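Local coordinates for protein OR486 (Synthetic construct, PDB 4R80) that has no assigned biological function, being a de novo designed protein that folds as a curved antiparallel beta sheet with a helix packed across it, the cystatin fold, at residues P2-A15 / V57-K69. Numbering follows the deposited sequence.
Sequences PSEEEEKRRAKQVA and VEVEKQGNTFTVK
Phe66 stands up from strand 65-69 against helix 4-15, set between Glu7, Arg10 and Ala11. The CD1-CE1 side of its ring points at the guanidinium of Arg10, CE1 lying 3.5 Å from Arg10 CZ over the centre of one face, while of the methylenes only CB sits above a ring face, near the rim. The two planes are 64° apart, so this is a tilted approach rather than a flat stack. Arginine suits the place because one long side chain gives the ring a flat partner and still reaches the hairpin turn with its N-H groups: with the chain bent at chi3 (60°), NH2 donates to Asn64 O at 2.9 Å, and NH1 makes a weak bond to Asn64 OD1, the amide standing nearly perpendicular to the guanidinium. Cut back to an alanine, this position would probably leave the CD1-CE1 side of Phe66 without its flat partner and Asn64 O without this donor. Glu7 crosses the ring at about a right angle, its CB 3.8 Å from Phe66 CZ; extended beyond CG, it carries its carboxylate to Lys61, where OE2 and NZ form a long salt bridge of 3.7 Å. The same NZ donates to Gly63 O at 2.8 Å, tying strand 57-62 to its own turn. Over strand 57-62 the small Ala11 and Ala15 let the helix backbone come down onto Val59 and Val57, with Ala15 CB 3.4 Å from Val57 CG1. Val14 turns to the edge strand, its CG1 3.5 Å from Phe66 O and also against Val68 CG2. The helix thus lies across a beta hairpin, crossing strand 65-69 at -45°, as in the cystatin fold, where an antiparallel sheet wraps around a single N-terminal helix.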
ATOM      1  N   PRO A   2     -15.635  10.470  -6.442  1.00 49.13           N
ATOM      2  CA  PRO A   2     -15.700   9.083  -6.916  1.00 38.65           C
ATOM      3  C   PRO A   2     -16.245   8.122  -5.860  1.00 28.53           C
ATOM      4  O   PRO A   2     -16.283   8.461  -4.675  1.00 28.02           O
ATOM      5  CB  PRO A   2     -14.239   8.749  -7.259  1.00 32.04           C
ATOM      6  CG  PRO A   2     -13.418   9.910  -6.754  1.00 40.69           C
ATOM      7  CD  PRO A   2     -14.328  11.088  -6.715  1.00 42.21           C
ATOM      8  N   SER A   3     -16.654   6.936  -6.296  1.00 22.66           N
ATOM      9  CA  SER A   3     -17.219   5.935  -5.394  1.00 31.33           C
ATOM     10  C   SER A   3     -16.200   5.381  -4.405  1.00 20.81           C
ATOM     11  O   SER A   3     -14.993   5.518  -4.585  1.00 24.00           O
ATOM     12  CB  SER A   3     -17.858   4.791  -6.185  1.00 31.88           C
ATOM     13  OG  SER A   3     -16.885   4.041  -6.888  1.00 25.58           O
ATOM     14  N   GLU A   4     -16.713   4.748  -3.350  1.00 14.67           N
ATOM     15  CA  GLU A   4     -15.887   4.142  -2.313  1.00 27.63           C
ATOM     16  C   GLU A   4     -14.918   3.072  -2.829  1.00 31.10           C
ATOM     17  O   GLU A   4     -13.749   3.051  -2.441  1.00 26.33           O
ATOM     18  CB  GLU A   4     -16.789   3.544  -1.226  1.00 28.94           C
ATOM     19  CG  GLU A   4     -16.044   2.866  -0.088  1.00 31.98           C
ATOM     20  CD  GLU A   4     -15.321   3.849   0.811  1.00 48.58           C
ATOM     21  OE1 GLU A   4     -15.702   5.039   0.834  1.00 56.19           O
ATOM     22  OE2 GLU A   4     -14.370   3.428   1.497  1.00 65.35           O
ATOM     23  N   GLU A   5     -15.403   2.195  -3.698  1.00 17.43           N
ATOM     24  CA  GLU A   5     -14.590   1.096  -4.218  1.00 21.60           C
ATOM     25  C   GLU A   5     -13.573   1.558  -5.258  1.00 18.74           C
ATOM     26  O   GLU A   5     -12.495   0.981  -5.391  1.00 25.77           O
ATOM     27  CB  GLU A   5     -15.495   0.006  -4.801  1.00 14.42           C
ATOM     28  CG  GLU A   5     -14.755  -1.208  -5.330  1.00 15.98           C
ATOM     29  CD  GLU A   5     -13.676  -1.696  -4.385  1.00 33.57           C
ATOM     30  OE1 GLU A   5     -13.971  -1.899  -3.189  1.00 30.50           O
ATOM     31  OE2 GLU A   5     -12.526  -1.874  -4.839  1.00 40.01           O
ATOM     32  N   GLU A   6     -13.922   2.616  -5.979  1.00 17.77           N
ATOM     33  CA  GLU A   6     -13.066   3.181  -7.012  1.00 23.67           C
ATOM     34  C   GLU A   6     -11.847   3.851  -6.388  1.00 26.69           C
ATOM     35  O   GLU A   6     -10.755   3.826  -6.952  1.00 20.55           O
ATOM     36  CB  GLU A   6     -13.877   4.203  -7.805  1.00 19.47           C
ATOM     37  CG  GLU A   6     -13.324   4.632  -9.148  1.00 28.37           C
ATOM     38  CD  GLU A   6     -12.340   5.783  -9.056  1.00 49.97           C
ATOM     39  OE1 GLU A   6     -12.275   6.453  -8.003  1.00 55.05           O
ATOM     40  OE2 GLU A   6     -11.657   6.047 -10.068  1.00 41.25           O
ATOM     41  N   GLU A   7     -12.046   4.447  -5.215  1.00 17.90           N
ATOM     42  CA  GLU A   7     -10.972   5.149  -4.521  1.00 16.74           C
ATOM     43  C   GLU A   7     -10.044   4.183  -3.795  1.00 21.73           C
ATOM     44  O   GLU A   7      -8.839   4.415  -3.714  1.00 15.35           O
ATOM     45  CB  GLU A   7     -11.532   6.194  -3.550  1.00 24.91           C
ATOM     46  CG  GLU A   7     -12.260   7.349  -4.226  1.00 36.46           C
ATOM     47  CD  GLU A   7     -12.696   8.420  -3.242  1.00 42.23           C
ATOM     48  OE1 GLU A   7     -12.444   8.254  -2.033  1.00 31.93           O
ATOM     49  OE2 GLU A   7     -13.297   9.424  -3.674  1.00 33.39           O
ATOM     50  N   LYS A   8     -10.610   3.105  -3.261  1.00 20.12           N
ATOM     51  CA  LYS A   8      -9.810   2.070  -2.620  1.00 22.09           C
ATOM     52  C   LYS A   8      -8.951   1.347  -3.649  1.00 15.05           C
ATOM     53  O   LYS A   8      -7.820   0.959  -3.363  1.00 14.11           O
ATOM     54  CB  LYS A   8     -10.688   1.059  -1.879  1.00 16.56           C
ATOM     55  CG  LYS A   8     -11.349   1.587  -0.620  1.00 13.03           C
ATOM     56  CD  LYS A   8     -12.279   0.538  -0.034  1.00 17.67           C
ATOM     57  CE  LYS A   8     -12.598   0.826   1.419  1.00 21.28           C
ATOM     58  NZ  LYS A   8     -13.516  -0.193   1.991  1.00 25.19           N
ATOM     59  N   ARG A   9      -9.500   1.161  -4.843  1.00 10.74           N
ATOM     60  CA  ARG A   9      -8.782   0.478  -5.913  1.00 17.60           C
ATOM     61  C   ARG A   9      -7.570   1.279  -6.387  1.00 14.92           C
ATOM     62  O   ARG A   9      -6.476   0.732  -6.535  1.00  8.90           O
ATOM     63  CB  ARG A   9      -9.729   0.156  -7.073  1.00 21.09           C
ATOM     64  CG  ARG A   9      -9.081  -0.592  -8.224  1.00 27.78           C
ATOM     65  CD  ARG A   9      -9.888  -0.432  -9.503  1.00 26.00           C
ATOM     66  NE  ARG A   9      -9.906   0.949  -9.973  1.00 34.55           N
ATOM     67  CZ  ARG A   9      -8.949   1.501 -10.711  1.00 43.72           C
ATOM     68  NH1 ARG A   9      -7.885   0.792 -11.064  1.00 40.25           N
ATOM     69  NH2 ARG A   9      -9.054   2.766 -11.095  1.00 40.71           N
ATOM     70  N   ARG A  10      -7.770   2.573  -6.616  1.00 14.08           N
ATOM     71  CA  ARG A  10      -6.691   3.455  -7.046  1.00 14.69           C
ATOM     72  C   ARG A  10      -5.609   3.589  -5.972  1.00 11.68           C
ATOM     73  O   ARG A  10      -4.414   3.520  -6.267  1.00 12.65           O
ATOM     74  CB  ARG A  10      -7.243   4.833  -7.424  1.00 18.24           C
ATOM     75  CG  ARG A  10      -8.109   4.838  -8.675  1.00 17.57           C
ATOM     76  CD  ARG A  10      -8.703   6.219  -8.946  1.00 17.44           C
ATOM     77  NE  ARG A  10      -7.688   7.252  -9.134  1.00 21.95           N
ATOM     78  CZ  ARG A  10      -7.962   8.531  -9.366  1.00 24.65           C
ATOM     79  NH1 ARG A  10      -9.219   8.948  -9.439  1.00 24.72           N
ATOM     80  NH2 ARG A  10      -6.968   9.398  -9.514  1.00 21.79           N
ATOM     81  N   ALA A  11      -6.036   3.767  -4.724  1.00  9.90           N
ATOM     82  CA  ALA A  11      -5.102   3.929  -3.615  1.00 18.91           C
ATOM     83  C   ALA A  11      -4.278   2.667  -3.420  1.00 15.03           C
ATOM     84  O   ALA A  11      -3.087   2.738  -3.122  1.00 12.19           O
ATOM     85  CB  ALA A  11      -5.844   4.280  -2.333  1.00 15.11           C
ATOM     86  N   LYS A  12      -4.914   1.514  -3.597  1.00  7.37           N
ATOM     87  CA  LYS A  12      -4.218   0.241  -3.461  1.00 13.14           C
ATOM     88  C   LYS A  12      -3.168   0.073  -4.555  1.00 14.33           C
ATOM     89  O   LYS A  12      -2.066  -0.412  -4.297  1.00 11.73           O
ATOM     90  CB  LYS A  12      -5.201  -0.929  -3.510  1.00 12.35           C
ATOM     91  CG  LYS A  12      -4.545  -2.286  -3.291  1.00 22.32           C
ATOM     92  CD  LYS A  12      -5.533  -3.428  -3.472  1.00 34.72           C
ATOM     93  CE  LYS A  12      -5.769  -3.719  -4.944  1.00 32.92           C
ATOM     94  NZ  LYS A  12      -4.517  -4.164  -5.618  1.00 33.62           N
ATOM     95  N   GLN A  13      -3.511   0.483  -5.772  1.00 12.02           N
ATOM     96  CA  GLN A  13      -2.598   0.363  -6.904  1.00 15.49           C
ATOM     97  C   GLN A  13      -1.446   1.361  -6.827  1.00 12.04           C
ATOM     98  O   GLN A  13      -0.317   1.042  -7.200  1.00 14.24           O
ATOM     99  CB  GLN A  13      -3.356   0.530  -8.223  1.00 18.78           C
ATOM    100  CG  GLN A  13      -4.310  -0.614  -8.533  1.00 24.78           C
ATOM    101  CD  GLN A  13      -5.030  -0.434  -9.853  1.00 28.44           C
ATOM    102  OE1 GLN A  13      -4.832   0.560 -10.552  1.00 44.53           O
ATOM    103  NE2 GLN A  13      -5.874  -1.398 -10.202  1.00 16.03           N
ATOM    104  N   VAL A  14      -1.731   2.562  -6.333  1.00 10.69           N
ATOM    105  CA  VAL A  14      -0.694   3.566  -6.126  1.00 12.61           C
ATOM    106  C   VAL A  14       0.261   3.051  -5.061  1.00 12.43           C
ATOM    107  O   VAL A  14       1.482   3.161  -5.186  1.00 15.82           O
ATOM    108  CB  VAL A  14      -1.291   4.915  -5.674  1.00 10.36           C
ATOM    109  CG1 VAL A  14      -0.207   5.826  -5.113  1.00 13.75           C
ATOM    110  CG2 VAL A  14      -2.014   5.590  -6.828  1.00 15.35           C
ATOM    111  N   ALA A  15      -0.317   2.472  -4.018  1.00 15.19           N
ATOM    112  CA  ALA A  15       0.443   1.914  -2.912  1.00 12.78           C
ATOM    113  C   ALA A  15       1.286   0.718  -3.342  1.00 12.82           C
ATOM    114  O   ALA A  15       2.458   0.614  -2.982  1.00 10.73           O
ATOM    115  CB  ALA A  15      -0.503   1.506  -1.806  1.00 12.26           C
ATOM    116  N   VAL A  57       1.137   1.347   4.043  1.00 16.43           N
ATOM    117  CA  VAL A  57       1.289   2.602   3.311  1.00 16.62           C
ATOM    118  C   VAL A  57       0.026   3.458   3.367  1.00 16.35           C
ATOM    119  O   VAL A  57      -1.067   3.002   3.030  1.00 22.74           O
ATOM    120  CB  VAL A  57       1.700   2.361   1.851  1.00  9.42           C
ATOM    121  CG1 VAL A  57       0.901   1.234   1.285  1.00 26.38           C
ATOM    122  CG2 VAL A  57       1.513   3.624   1.023  1.00  8.90           C
ATOM    123  N   GLU A  58       0.184   4.698   3.817  1.00 13.21           N
ATOM    124  CA  GLU A  58      -0.915   5.654   3.861  1.00 13.55           C
ATOM    125  C   GLU A  58      -1.020   6.478   2.578  1.00 18.59           C
ATOM    126  O   GLU A  58      -0.116   7.243   2.246  1.00 10.69           O
ATOM    127  CB  GLU A  58      -0.776   6.574   5.073  1.00 11.82           C
ATOM    128  CG  GLU A  58      -0.797   5.838   6.396  1.00 36.10           C
ATOM    129  CD  GLU A  58      -0.662   6.772   7.579  1.00 55.85           C
ATOM    130  OE1 GLU A  58      -0.516   7.993   7.360  1.00 66.05           O
ATOM    131  OE2 GLU A  58      -0.702   6.285   8.728  1.00 54.59           O
ATOM    132  N   VAL A  59      -2.123   6.303   1.856  1.00 14.14           N
ATOM    133  CA  VAL A  59      -2.364   7.046   0.624  1.00 11.93           C
ATOM    134  C   VAL A  59      -3.373   8.157   0.882  1.00 17.50           C
ATOM    135  O   VAL A  59      -4.413   7.936   1.504  1.00 14.84           O
ATOM    136  CB  VAL A  59      -2.899   6.125  -0.488  1.00 19.10           C
ATOM    137  CG1 VAL A  59      -3.067   6.899  -1.786  1.00  7.40           C
ATOM    138  CG2 VAL A  59      -1.970   4.932  -0.683  1.00 16.80           C
ATOM    139  N   GLU A  60      -3.054   9.366   0.413  1.00 13.21           N
ATOM    140  CA  GLU A  60      -3.933  10.514   0.606  1.00 13.30           C
ATOM    141  C   GLU A  60      -4.577  11.003  -0.689  1.00 18.21           C
ATOM    142  O   GLU A  60      -3.907  11.166  -1.708  1.00 12.87           O
ATOM    143  CB  GLU A  60      -3.173  11.658   1.281  1.00 13.64           C
ATOM    144  CG  GLU A  60      -4.028  12.882   1.576  1.00 21.57           C
ATOM    145  CD  GLU A  60      -5.142  12.602   2.577  1.00 43.95           C
ATOM    146  OE1 GLU A  60      -4.988  11.683   3.409  1.00 51.90           O
ATOM    147  OE2 GLU A  60      -6.172  13.307   2.532  1.00 51.79           O
ATOM    148  N   LYS A  61      -5.888  11.244  -0.633  1.00 18.03           N
ATOM    149  CA  LYS A  61      -6.625  11.813  -1.754  1.00 20.34           C
ATOM    150  C   LYS A  61      -6.720  13.330  -1.631  1.00 28.90           C
ATOM    151  O   LYS A  61      -7.349  13.846  -0.707  1.00 27.53           O
ATOM    152  CB  LYS A  61      -8.037  11.221  -1.815  1.00 14.81           C
ATOM    153  CG  LYS A  61      -8.998  11.976  -2.725  1.00 16.27           C
ATOM    154  CD  LYS A  61     -10.425  11.452  -2.585  1.00 27.65           C
ATOM    155  CE  LYS A  61     -11.402  12.220  -3.471  1.00 25.52           C
ATOM    156  NZ  LYS A  61     -11.051  12.125  -4.911  1.00 29.72           N
ATOM    157  N   GLN A  62      -6.092  14.035  -2.563  1.00 26.48           N
ATOM    158  CA  GLN A  62      -6.119  15.494  -2.576  1.00 23.43           C
ATOM    159  C   GLN A  62      -6.740  15.967  -3.882  1.00 26.73           C
ATOM    160  O   GLN A  62      -6.082  15.982  -4.921  1.00 25.47           O
ATOM    161  CB  GLN A  62      -4.714  16.074  -2.410  1.00 26.77           C
ATOM    162  CG  GLN A  62      -4.664  17.599  -2.403  1.00 38.22           C
ATOM    163  CD  GLN A  62      -5.281  18.207  -1.154  1.00 52.12           C
ATOM    164  OE1 GLN A  62      -4.578  18.520  -0.193  1.00 52.31           O
ATOM    165  NE2 GLN A  62      -6.598  18.384  -1.165  1.00 38.40           N
ATOM    166  N   GLY A  63      -8.013  16.345  -3.825  1.00 36.26           N
ATOM    167  CA  GLY A  63      -8.762  16.661  -5.026  1.00 27.36           C
ATOM    168  C   GLY A  63      -9.105  15.368  -5.737  1.00 31.42           C
ATOM    169  O   GLY A  63     -10.107  14.726  -5.422  1.00 39.02           O
ATOM    170  N   ASN A  64      -8.271  14.979  -6.696  1.00 32.13           N
ATOM    171  CA  ASN A  64      -8.421  13.680  -7.341  1.00 35.60           C
ATOM    172  C   ASN A  64      -7.081  12.992  -7.592  1.00 37.18           C
ATOM    173  O   ASN A  64      -6.981  12.086  -8.420  1.00 37.37           O
ATOM    174  CB  ASN A  64      -9.206  13.791  -8.647  1.00 28.14           C
ATOM    175  CG  ASN A  64      -9.856  12.480  -9.042  1.00 43.99           C
ATOM    176  OD1 ASN A  64     -10.272  11.700  -8.187  1.00 48.15           O
ATOM    177  ND2 ASN A  64      -9.909  12.214 -10.338  1.00 37.78           N
ATOM    178  N   THR A  65      -6.051  13.429  -6.877  1.00 38.72           N
ATOM    179  CA  THR A  65      -4.755  12.769  -6.942  1.00 33.50           C
ATOM    180  C   THR A  65      -4.559  11.896  -5.712  1.00 28.59           C
ATOM    181  O   THR A  65      -4.908  12.291  -4.599  1.00 24.65           O
ATOM    182  CB  THR A  65      -3.601  13.783  -7.041  1.00 33.77           C
ATOM    183  OG1 THR A  65      -3.814  14.848  -6.108  1.00 37.54           O
ATOM    184  CG2 THR A  65      -3.515  14.356  -8.448  1.00 38.73           C
ATOM    185  N   PHE A  66      -4.008  10.706  -5.916  1.00 23.25           N
ATOM    186  CA  PHE A  66      -3.726   9.801  -4.811  1.00 19.46           C
ATOM    187  C   PHE A  66      -2.226   9.696  -4.573  1.00 17.36           C
ATOM    188  O   PHE A  66      -1.499   9.098  -5.365  1.00 20.60           O
ATOM    189  CB  PHE A  66      -4.330   8.423  -5.079  1.00 14.39           C
ATOM    190  CG  PHE A  66      -5.824   8.379  -4.926  1.00 22.62           C
ATOM    191  CD1 PHE A  66      -6.652   8.686  -5.993  1.00 25.12           C
ATOM    192  CD2 PHE A  66      -6.399   8.037  -3.714  1.00 19.52           C
ATOM    193  CE1 PHE A  66      -8.028   8.651  -5.854  1.00 23.89           C
ATOM    194  CE2 PHE A  66      -7.773   7.998  -3.568  1.00 24.80           C
ATOM    195  CZ  PHE A  66      -8.588   8.305  -4.639  1.00 22.02           C
ATOM    196  N   THR A  67      -1.774  10.285  -3.472  1.00 13.66           N
ATOM    197  CA  THR A  67      -0.351  10.382  -3.183  1.00 18.34           C
ATOM    198  C   THR A  67       0.012   9.638  -1.902  1.00 11.24           C
ATOM    199  O   THR A  67      -0.673   9.759  -0.886  1.00 10.12           O
ATOM    200  CB  THR A  67       0.090  11.855  -3.052  1.00 22.80           C
ATOM    201  OG1 THR A  67      -0.391  12.604  -4.174  1.00 16.69           O
ATOM    202  CG2 THR A  67       1.608  11.961  -2.987  1.00 20.29           C
ATOM    203  N   VAL A  68       1.090   8.865  -1.962  1.00 11.29           N
ATOM    204  CA  VAL A  68       1.622   8.198  -0.785  1.00 12.92           C
ATOM    205  C   VAL A  68       2.179   9.251   0.166  1.00 11.98           C
ATOM    206  O   VAL A  68       2.887  10.160  -0.262  1.00 22.19           O
ATOM    207  CB  VAL A  68       2.743   7.214  -1.167  1.00 20.44           C
ATOM    208  CG1 VAL A  68       3.416   6.651   0.076  1.00 14.64           C
ATOM    209  CG2 VAL A  68       2.188   6.094  -2.036  1.00 17.87           C
ATOM    210  N   LYS A  69       1.847   9.140   1.449  1.00 16.35           N
ATOM    211  CA  LYS A  69       2.302  10.116   2.435  1.00 17.71           C
ATOM    212  C   LYS A  69       3.134   9.476   3.543  1.00 17.46           C
ATOM    213  O   LYS A  69       4.028  10.113   4.099  1.00 20.65           O
ATOM    214  CB  LYS A  69       1.116  10.884   3.031  1.00 17.28           C
ATOM    215  CG  LYS A  69       0.540  11.953   2.110  1.00 21.56           C
ATOM    216  CD  LYS A  69       1.410  13.204   2.081  1.00 22.92           C
ATOM    217  CE  LYS A  69       1.067  14.148   3.227  1.00 37.92           C
ATOM    218  NZ  LYS A  69       1.889  15.393   3.199  1.00 34.92           N
TER